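HTH-type transcriptional regulator LysG (Mycobacterium tuberculosis, PDB 3ISP) binds DNA as a homodimeric LysR-family transcription regulator and probably activates expression of the exporter LysE while repressing its own gene. Local coordinates at residues Val101-Met106 with Leu193-Asp198; Ala112-Leu117 with Leu122-Glu127. All coordinates share one frame; numbering follows the deposited sequence.

Contact 1: Val101-Met106 with Leu193-Asp198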
ATOM      1  N   VAL A 101      22.447   3.111   1.767  1.00 47.88           N
ATOM      2  CA  VAL A 101      22.976   4.395   1.294  1.00 46.45           C
ATOM      3  C   VAL A 101      22.071   5.047   0.242  1.00 50.68           C
ATOM      4  O   VAL A 101      21.795   4.441  -0.784  1.00 51.06           O
ATOM      5  CB  VAL A 101      24.366   4.224   0.655  1.00 47.28           C
ATOM      6  CG1 VAL A 101      24.902   5.555   0.191  1.00 46.86           C
ATOM      7  CG2 VAL A 101      25.331   3.590   1.634  1.00 51.00           C
ATOM      8  N   ASN A 102      21.621   6.278   0.491  1.00 50.25           N
ATOM      9  CA  ASN A 102      20.833   7.020  -0.493  1.00 45.47           C
ATOM     10  C   ASN A 102      21.609   7.255  -1.786  1.00 52.61           C
ATOM     11  O   ASN A 102      22.815   7.522  -1.756  1.00 55.13           O
ATOM     12  CB  ASN A 102      20.320   8.347   0.067  1.00 47.15           C
ATOM     13  CG  ASN A 102      21.441   9.330   0.380  1.00 52.34           C
ATOM     14  OD1 ASN A 102      21.344  10.519   0.091  1.00 52.29           O
ATOM     15  ND2 ASN A 102      22.508   8.834   0.980  1.00 52.71           N
ATOM     16  N   ALA A 103      20.902   7.161  -2.915  1.00 51.90           N
ATOM     17  CA  ALA A 103      21.503   7.200  -4.253  1.00 46.22           C
ATOM     18  C   ALA A 103      22.486   8.343  -4.448  1.00 46.85           C
ATOM     19  O   ALA A 103      23.580   8.149  -4.955  1.00 48.41           O
ATOM     20  CB  ALA A 103      20.408   7.266  -5.315  1.00 46.34           C
ATOM     21  N   ASP A 104      22.069   9.539  -4.053  1.00 54.15           N
ATOM     22  CA  ASP A 104      22.888  10.740  -4.178  1.00 52.28           C
ATOM     23  C   ASP A 104      24.205  10.688  -3.391  1.00 51.48           C
ATOM     24  O   ASP A 104      25.200  11.281  -3.809  1.00 51.99           O
ATOM     25  CB  ASP A 104      22.073  11.975  -3.792  1.00 50.80           C
ATOM     26  CG  ASP A 104      21.071  12.361  -4.862  1.00 57.52           C
ATOM     27  OD1 ASP A 104      21.262  11.937  -6.029  1.00 51.92           O
ATOM     28  OD2 ASP A 104      20.101  13.089  -4.534  1.00 54.70           O
ATOM     29  N   SER A 105      24.227   9.977  -2.271  1.00 47.32           N
ATOM     30  CA  SER A 105      25.482   9.840  -1.535  1.00 48.29           C
ATOM     31  C   SER A 105      26.430   8.854  -2.187  1.00 49.84           C
ATOM     32  O   SER A 105      27.644   9.054  -2.167  1.00 52.89           O
ATOM     33  CB  SER A 105      25.247   9.455  -0.075  1.00 47.49           C
ATOM     34  OG  SER A 105      24.543  10.474   0.619  1.00 51.11           O
ATOM     35  N   MET A 106      25.884   7.784  -2.757  1.00 49.16           N
ATOM     36  CA  MET A 106      26.731   6.762  -3.357  1.00 54.44           C
ATOM     37  C   MET A 106      27.445   7.307  -4.590  1.00 55.55           C
ATOM     38  O   MET A 106      28.574   6.934  -4.879  1.00 60.94           O
ATOM     39  CB  MET A 106      25.935   5.492  -3.698  1.00 55.92           C
ATOM     40  CG  MET A 106      26.730   4.442  -4.484  1.00 56.33           C
ATOM     41  SD  MET A 106      28.172   3.761  -3.625  1.00 47.71           S
ATOM     42  CE  MET A 106      27.361   2.925  -2.316  1.00 36.56           C
ATOM     43  N   LEU A 193      12.277  17.469 -13.921  1.00 54.36           N
ATOM     44  CA  LEU A 193      12.596  16.068 -13.721  1.00 51.00           C
ATOM     45  C   LEU A 193      12.249  15.612 -12.300  1.00 53.91           C
ATOM     46  O   LEU A 193      11.649  16.349 -11.513  1.00 55.72           O
ATOM     47  CB  LEU A 193      14.078  15.839 -13.965  1.00 49.43           C
ATOM     48  CG  LEU A 193      14.629  16.291 -15.303  1.00 50.19           C
ATOM     49  CD1 LEU A 193      16.081  15.868 -15.418  1.00 47.26           C
ATOM     50  CD2 LEU A 193      13.786  15.702 -16.418  1.00 50.81           C
ATOM     51  N   ALA A 194      12.653  14.391 -11.987  1.00 51.41           N
ATOM     52  CA  ALA A 194      12.406  13.787 -10.692  1.00 58.71           C
ATOM     53  C   ALA A 194      12.731  12.298 -10.768  1.00 58.99           C
ATOM     54  O   ALA A 194      12.615  11.686 -11.829  1.00 57.70           O
ATOM     55  CB  ALA A 194      10.966  13.995 -10.267  1.00 53.98           C
ATOM     56  N   TRP A 195      13.141  11.724  -9.644  1.00 56.45           N
ATOM     57  CA  TRP A 195      13.434  10.303  -9.592  1.00 59.87           C
ATOM     58  C   TRP A 195      12.158   9.488  -9.593  1.00 58.47           C
ATOM     59  O   TRP A 195      12.120   8.378 -10.125  1.00 60.78           O
ATOM     60  CB  TRP A 195      14.271   9.970  -8.355  1.00 57.98           C
ATOM     61  CG  TRP A 195      15.702  10.274  -8.564  1.00 52.37           C
ATOM     62  CD1 TRP A 195      16.246  11.481  -8.923  1.00 55.10           C
ATOM     63  CD2 TRP A 195      16.789   9.361  -8.447  1.00 48.71           C
ATOM     64  NE1 TRP A 195      17.612  11.366  -9.042  1.00 54.26           N
ATOM     65  CE2 TRP A 195      17.971  10.073  -8.754  1.00 50.40           C
ATOM     66  CE3 TRP A 195      16.882   8.010  -8.121  1.00 50.92           C
ATOM     67  CZ2 TRP A 195      19.223   9.480  -8.731  1.00 46.50           C
ATOM     68  CZ3 TRP A 195      18.133   7.419  -8.107  1.00 54.48           C
ATOM     69  CH2 TRP A 195      19.288   8.158  -8.407  1.00 50.56           C
ATOM     70  N   ASN A 196      11.118  10.054  -8.994  1.00 56.63           N
ATOM     71  CA  ASN A 196       9.821   9.393  -8.887  1.00 64.73           C
ATOM     72  C   ASN A 196       8.841  10.272  -8.121  1.00 65.98           C
ATOM     73  O   ASN A 196       9.131  11.437  -7.856  1.00 69.28           O
ATOM     74  CB  ASN A 196       9.964   8.026  -8.216  1.00 62.81           C
ATOM     75  CG  ASN A 196      10.609   8.117  -6.858  1.00 60.67           C
ATOM     76  OD1 ASN A 196      10.098   8.781  -5.956  1.00 62.76           O
ATOM     77  ND2 ASN A 196      11.738   7.451  -6.701  1.00 53.15           N
ATOM     78  N   ARG A 197       7.688   9.727  -7.752  1.00 69.62           N
ATOM     79  CA  ARG A 197       6.654  10.542  -7.107  1.00 72.36           C
ATOM     80  C   ARG A 197       7.062  11.018  -5.714  1.00 68.46           C
ATOM     81  O   ARG A 197       6.751  12.143  -5.319  1.00 72.44           O
ATOM     82  CB  ARG A 197       5.312   9.800  -7.043  1.00 76.60           C
ATOM     83  CG  ARG A 197       5.040   8.886  -8.229  1.00 73.66           C
ATOM     84  CD  ARG A 197       5.465   9.514  -9.533  1.00 67.26           C
ATOM     85  NE  ARG A 197       5.358   8.556 -10.624  1.00 73.34           N
ATOM     86  CZ  ARG A 197       4.279   8.419 -11.388  1.00 76.79           C
ATOM     87  NH1 ARG A 197       3.216   9.186 -11.175  1.00 76.57           N
ATOM     88  NH2 ARG A 197       4.264   7.520 -12.367  1.00 67.85           N
ATOM     89  N   ASP A 198       7.771  10.167  -4.979  1.00 67.56           N
ATOM     90  CA  ASP A 198       8.190  10.502  -3.618  1.00 68.59           C
ATOM     91  C   ASP A 198       9.339  11.526  -3.587  1.00 68.28           C
ATOM     92  O   ASP A 198       9.650  12.104  -2.535  1.00 70.17           O
ATOM     93  CB  ASP A 198       8.559   9.232  -2.832  1.00 64.57           C
ATOM     94  CG  ASP A 198       7.486   8.145  -2.928  1.00 77.05           C
ATOM     95  OD1 ASP A 198       6.310   8.478  -3.237  1.00 71.00           O
ATOM     96  OD2 ASP A 198       7.824   6.956  -2.702  1.00 73.97           O
TER
HETATM   97  O   HOH W   1      19.302  13.546  -7.921  1.00 53.04           O

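Contact 2: Ala112-Leu117 with Leu122-Glu127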
ATOM      1  N   ALA A 112      34.233   6.901  -1.229  1.00 60.67           N
ATOM      2  CA  ALA A 112      35.534   6.896  -0.562  1.00 56.96           C
ATOM      3  C   ALA A 112      35.649   5.795   0.467  1.00 61.32           C
ATOM      4  O   ALA A 112      36.755   5.395   0.827  1.00 68.71           O
ATOM      5  CB  ALA A 112      35.805   8.255   0.090  1.00 54.32           C
ATOM      6  N   VAL A 113      34.505   5.305   0.938  1.00 61.43           N
ATOM      7  CA  VAL A 113      34.457   4.391   2.080  1.00 58.91           C
ATOM      8  C   VAL A 113      35.107   3.048   1.782  1.00 66.24           C
ATOM      9  O   VAL A 113      35.561   2.356   2.698  1.00 67.56           O
ATOM     10  CB  VAL A 113      33.004   4.156   2.555  1.00 58.43           C
ATOM     11  CG1 VAL A 113      32.953   3.116   3.665  1.00 55.14           C
ATOM     12  CG2 VAL A 113      32.373   5.462   3.015  1.00 55.63           C
ATOM     13  N   PHE A 114      35.146   2.678   0.501  1.00 69.17           N
ATOM     14  CA  PHE A 114      35.716   1.392   0.101  1.00 69.95           C
ATOM     15  C   PHE A 114      37.226   1.425   0.252  1.00 70.44           C
ATOM     16  O   PHE A 114      37.840   0.440   0.652  1.00 76.52           O
ATOM     17  CB  PHE A 114      35.368   1.053  -1.351  1.00 69.22           C
ATOM     18  CG  PHE A 114      33.897   0.988  -1.633  1.00 60.77           C
ATOM     19  CD1 PHE A 114      33.027   0.421  -0.733  1.00 59.16           C
ATOM     20  CD2 PHE A 114      33.390   1.477  -2.816  1.00 60.84           C
ATOM     21  CE1 PHE A 114      31.678   0.363  -1.002  1.00 59.19           C
ATOM     22  CE2 PHE A 114      32.040   1.414  -3.091  1.00 59.24           C
ATOM     23  CZ  PHE A 114      31.187   0.854  -2.191  1.00 58.87           C
ATOM     24  N   ASP A 115      37.817   2.565  -0.079  1.00 69.27           N
ATOM     25  CA  ASP A 115      39.266   2.701  -0.074  1.00 75.40           C
ATOM     26  C   ASP A 115      39.825   2.467   1.311  1.00 75.47           C
ATOM     27  O   ASP A 115      40.841   1.796   1.475  1.00 79.68           O
ATOM     28  CB  ASP A 115      39.668   4.084  -0.580  1.00 82.25           C
ATOM     29  CG  ASP A 115      39.256   4.310  -2.025  1.00 88.18           C
ATOM     30  OD1 ASP A 115      38.573   5.326  -2.302  1.00 81.88           O
ATOM     31  OD2 ASP A 115      39.602   3.456  -2.877  1.00 88.76           O
ATOM     32  N   GLY A 116      39.142   3.016   2.309  1.00 78.51           N
ATOM     33  CA  GLY A 116      39.556   2.869   3.686  1.00 66.50           C
ATOM     34  C   GLY A 116      38.769   1.778   4.364  1.00 68.14           C
ATOM     35  O   GLY A 116      38.285   1.946   5.479  1.00 78.23           O
ATOM     36  N   LEU A 117      38.646   0.640   3.703  1.00 73.83           N
ATOM     37  CA  LEU A 117      37.832  -0.433   4.260  1.00 83.45           C
ATOM     38  C   LEU A 117      38.556  -1.773   4.397  1.00 88.18           C
ATOM     39  O   LEU A 117      39.347  -2.173   3.531  1.00 86.07           O
ATOM     40  CB  LEU A 117      36.562  -0.622   3.431  1.00 81.39           C
ATOM     41  CG  LEU A 117      35.369  -1.206   4.182  1.00 78.98           C
ATOM     42  CD1 LEU A 117      34.334  -0.114   4.432  1.00 70.00           C
ATOM     43  CD2 LEU A 117      34.769  -2.336   3.374  1.00 82.71           C
ATOM     44  N   LEU A 122      31.371  -6.424   2.185  1.00 72.85           N
ATOM     45  CA  LEU A 122      30.403  -5.338   2.078  1.00 63.14           C
ATOM     46  C   LEU A 122      29.121  -5.732   1.328  1.00 67.25           C
ATOM     47  O   LEU A 122      29.170  -6.337   0.256  1.00 68.30           O
ATOM     48  CB  LEU A 122      31.071  -4.160   1.380  1.00 60.58           C
ATOM     49  CG  LEU A 122      30.759  -2.760   1.894  1.00 68.12           C
ATOM     50  CD1 LEU A 122      30.546  -2.760   3.396  1.00 67.32           C
ATOM     51  CD2 LEU A 122      31.899  -1.842   1.540  1.00 69.71           C
ATOM     52  N   ASP A 123      27.973  -5.393   1.904  1.00 60.47           N
ATOM     53  CA  ASP A 123      26.699  -5.543   1.216  1.00 61.84           C
ATOM     54  C   ASP A 123      25.955  -4.223   1.275  1.00 62.27           C
ATOM     55  O   ASP A 123      25.338  -3.892   2.288  1.00 59.87           O
ATOM     56  CB  ASP A 123      25.858  -6.656   1.841  1.00 70.92           C
ATOM     57  CG  ASP A 123      24.406  -6.643   1.360  1.00 73.95           C
ATOM     58  OD1 ASP A 123      24.153  -6.309   0.173  1.00 73.30           O
ATOM     59  OD2 ASP A 123      23.519  -6.980   2.181  1.00 70.66           O
ATOM     60  N   VAL A 124      26.025  -3.480   0.177  1.00 60.34           N
ATOM     61  CA  VAL A 124      25.485  -2.134   0.105  1.00 61.17           C
ATOM     62  C   VAL A 124      24.138  -2.111  -0.618  1.00 63.13           C
ATOM     63  O   VAL A 124      23.963  -2.763  -1.644  1.00 68.94           O
ATOM     64  CB  VAL A 124      26.480  -1.181  -0.595  1.00 58.01           C
ATOM     65  CG1 VAL A 124      25.936   0.227  -0.633  1.00 55.02           C
ATOM     66  CG2 VAL A 124      27.806  -1.201   0.127  1.00 59.51           C
ATOM     67  N   ARG A 125      23.189  -1.370  -0.058  1.00 53.05           N
ATOM     68  CA  ARG A 125      21.858  -1.254  -0.619  1.00 52.11           C
ATOM     69  C   ARG A 125      21.616   0.202  -0.922  1.00 56.05           C
ATOM     70  O   ARG A 125      21.868   1.059  -0.083  1.00 56.50           O
ATOM     71  CB  ARG A 125      20.807  -1.677   0.404  1.00 63.21           C
ATOM     72  CG  ARG A 125      21.124  -2.926   1.190  1.00 63.60           C
ATOM     73  CD  ARG A 125      21.081  -4.126   0.288  1.00 68.19           C
ATOM     74  NE  ARG A 125      21.291  -5.360   1.029  1.00 68.97           N
ATOM     75  CZ  ARG A 125      20.324  -6.024   1.648  1.00 62.95           C
ATOM     76  NH1 ARG A 125      19.082  -5.564   1.625  1.00 52.81           N
ATOM     77  NH2 ARG A 125      20.607  -7.142   2.294  1.00 69.41           N
ATOM     78  N   ILE A 126      21.110   0.494  -2.109  1.00 59.92           N
ATOM     79  CA  ILE A 126      20.729   1.857  -2.421  1.00 52.68           C
ATOM     80  C   ILE A 126      19.276   2.035  -2.060  1.00 54.46           C
ATOM     81  O   ILE A 126      18.398   1.517  -2.737  1.00 61.63           O
ATOM     82  CB  ILE A 126      20.924   2.181  -3.890  1.00 48.11           C
ATOM     83  CG1 ILE A 126      22.381   1.961  -4.283  1.00 56.79           C
ATOM     84  CG2 ILE A 126      20.522   3.602  -4.152  1.00 47.90           C
ATOM     85  CD1 ILE A 126      23.340   2.867  -3.571  1.00 54.97           C
ATOM     86  N   GLU A 127      19.023   2.768  -0.988  1.00 51.53           N
ATOM     87  CA  GLU A 127      17.675   2.936  -0.501  1.00 55.42           C
ATOM     88  C   GLU A 127      17.426   4.392  -0.147  1.00 58.11           C
ATOM     89  O   GLU A 127      18.344   5.109   0.251  1.00 57.28           O
ATOM     90  CB  GLU A 127      17.443   2.053   0.730  1.00 60.04           C
ATOM     91  CG  GLU A 127      17.807   0.583   0.535  1.00 62.53           C
ATOM     92  CD  GLU A 127      16.960  -0.127  -0.522  1.00 67.63           C
ATOM     93  OE1 GLU A 127      16.080   0.523  -1.139  1.00 68.41           O
ATOM     94  OE2 GLU A 127      17.183  -1.341  -0.739  1.00 63.89           O
TER

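Contact 1: Val101-Met106 with Leu193-Asp198
The W195 indole reaches A103 and D104 with the far end of its six-membered ring. CH2 of W195 lies 3.4 Å from A103 CB, and the neighbouring CZ3 also touches this methyl. The methyl approaches obliquely, neither squarely over the ring nor in its plane. The D104 carboxylate stands almost upright to the indole, with the two planes 87° apart. Its OD1 comes no nearer the ring than 4.2 Å, at W195 CZ2. The D104 and W195 side chains run alongside each other, pointing opposite ways. The ring of F227 also meets the indole, at about 35°.

W195 extends from a loop without regular structure. Its CG lies beside the backbone N and anti to the carbonyl carbon (chi1 -81°). This carries the indole across to the helix, although the nearest CA atoms, those of A103 and W195, are 10.2 Å apart. W195 N is hydrogen-bonded to D199 OD2.

A water lies between D104 OD1 (3.2 Å) and W195 NE1 (3.0 Å, a weak bond) and may bridge them. The other oxygen, D104 OD2, is hydrogen-bonded to Y165 OH, the strongest polar partner of D104. W195 meets the carboxylate by a long approach and perhaps through the water.

N102 is the N-cap of helix 103-107. Its carbonyl O accepts from S105 N at 2.9 Å and also from M106 N. Its ND2 makes a weak bond to S105 OG. A103 and D104 thus lie in the first turn, right after strand 95-101. A strand end leading into a helix start, faced by a loop from a distant part of the chain, is consistent with the effector cleft between the two lobes of LysR-type regulatory domains.

Contact 2: Ala112-Leu117 with Leu122-Glu127
F114 and L117 converge on one methyl of L122, CD2. The F114 ring presents an edge to it. CD2 of L122 lies near the ring plane, 3.4 Å from F114 CE1 and equally near CD1. No ring face is used against L122. The F114 and L122 side chains meet at a slant. L117 brings its own CD2 to the same methyl, with L117 CD2 and L122 CD2 3.4 Å apart. V124 stands further along the strand. Its CG2 also lies near the F114 ring plane, 4.3 Å from CE1, so this is a lighter touch.

The first torsions set up this approach. The F114 CG is beside the backbone N and anti to the carbonyl carbon (chi1 -59°). The CB of F114 does not aim at the strand, yet the ring edge arrives there. In L117 the CG is anti to the backbone N instead (chi1 -153°), and its CB already points to L122. L122 and V124 alternate with D123 and R125, so the apolar pair faces residues 112-117 and the charged pair faces away.

On that far side R125 grips D123 side-on. R125 NH2 meets the syn lone pair of D123 OD2 at 2.9 Å. R125 NE lies 3.1 Å from D123 OD1 and also bonds to OD2. D123 lies at the guanidinium edge, close to its plane, but NE is about 28° out of the carboxylate plane. D123 OD2 is also hydrogen-bonded to T98 OG1.

Strand 120-126 pairs in parallel with strand 95-101. I126 packs on A103 of helix 103-107, while V113 packs on helix 276-288. L122 N is hydrogen-bonded to H219 ND1 of the second subunit, whose L235 packs on F114. Residues 112-117 belong to the loop joining helix 103-107 to strand 120-126, at the subunit interface.

The two contacts have centres about 17 Å apart, and contact 2 is nested within the long chain loop that contact 1 closes. Segment 101-106 joins segment 122-127 through the pairing of strands 95-101 and 120-126. There V101 N probably bonds to R125 O at 2.8 Å and V101 O to E127 N at 3.2 Å. The helix of contact 1 also packs on the strand of contact 2, with M106 CE 3.5 Å from V124 CG1. A further tie runs between subunits: R197, from the loop of contact 1, forms a salt bridge with D123 of the second subunit. Both contacts touch that subunit, contact 2 more extensively; contact 1 lies where a LysR-type effector cleft would be expected.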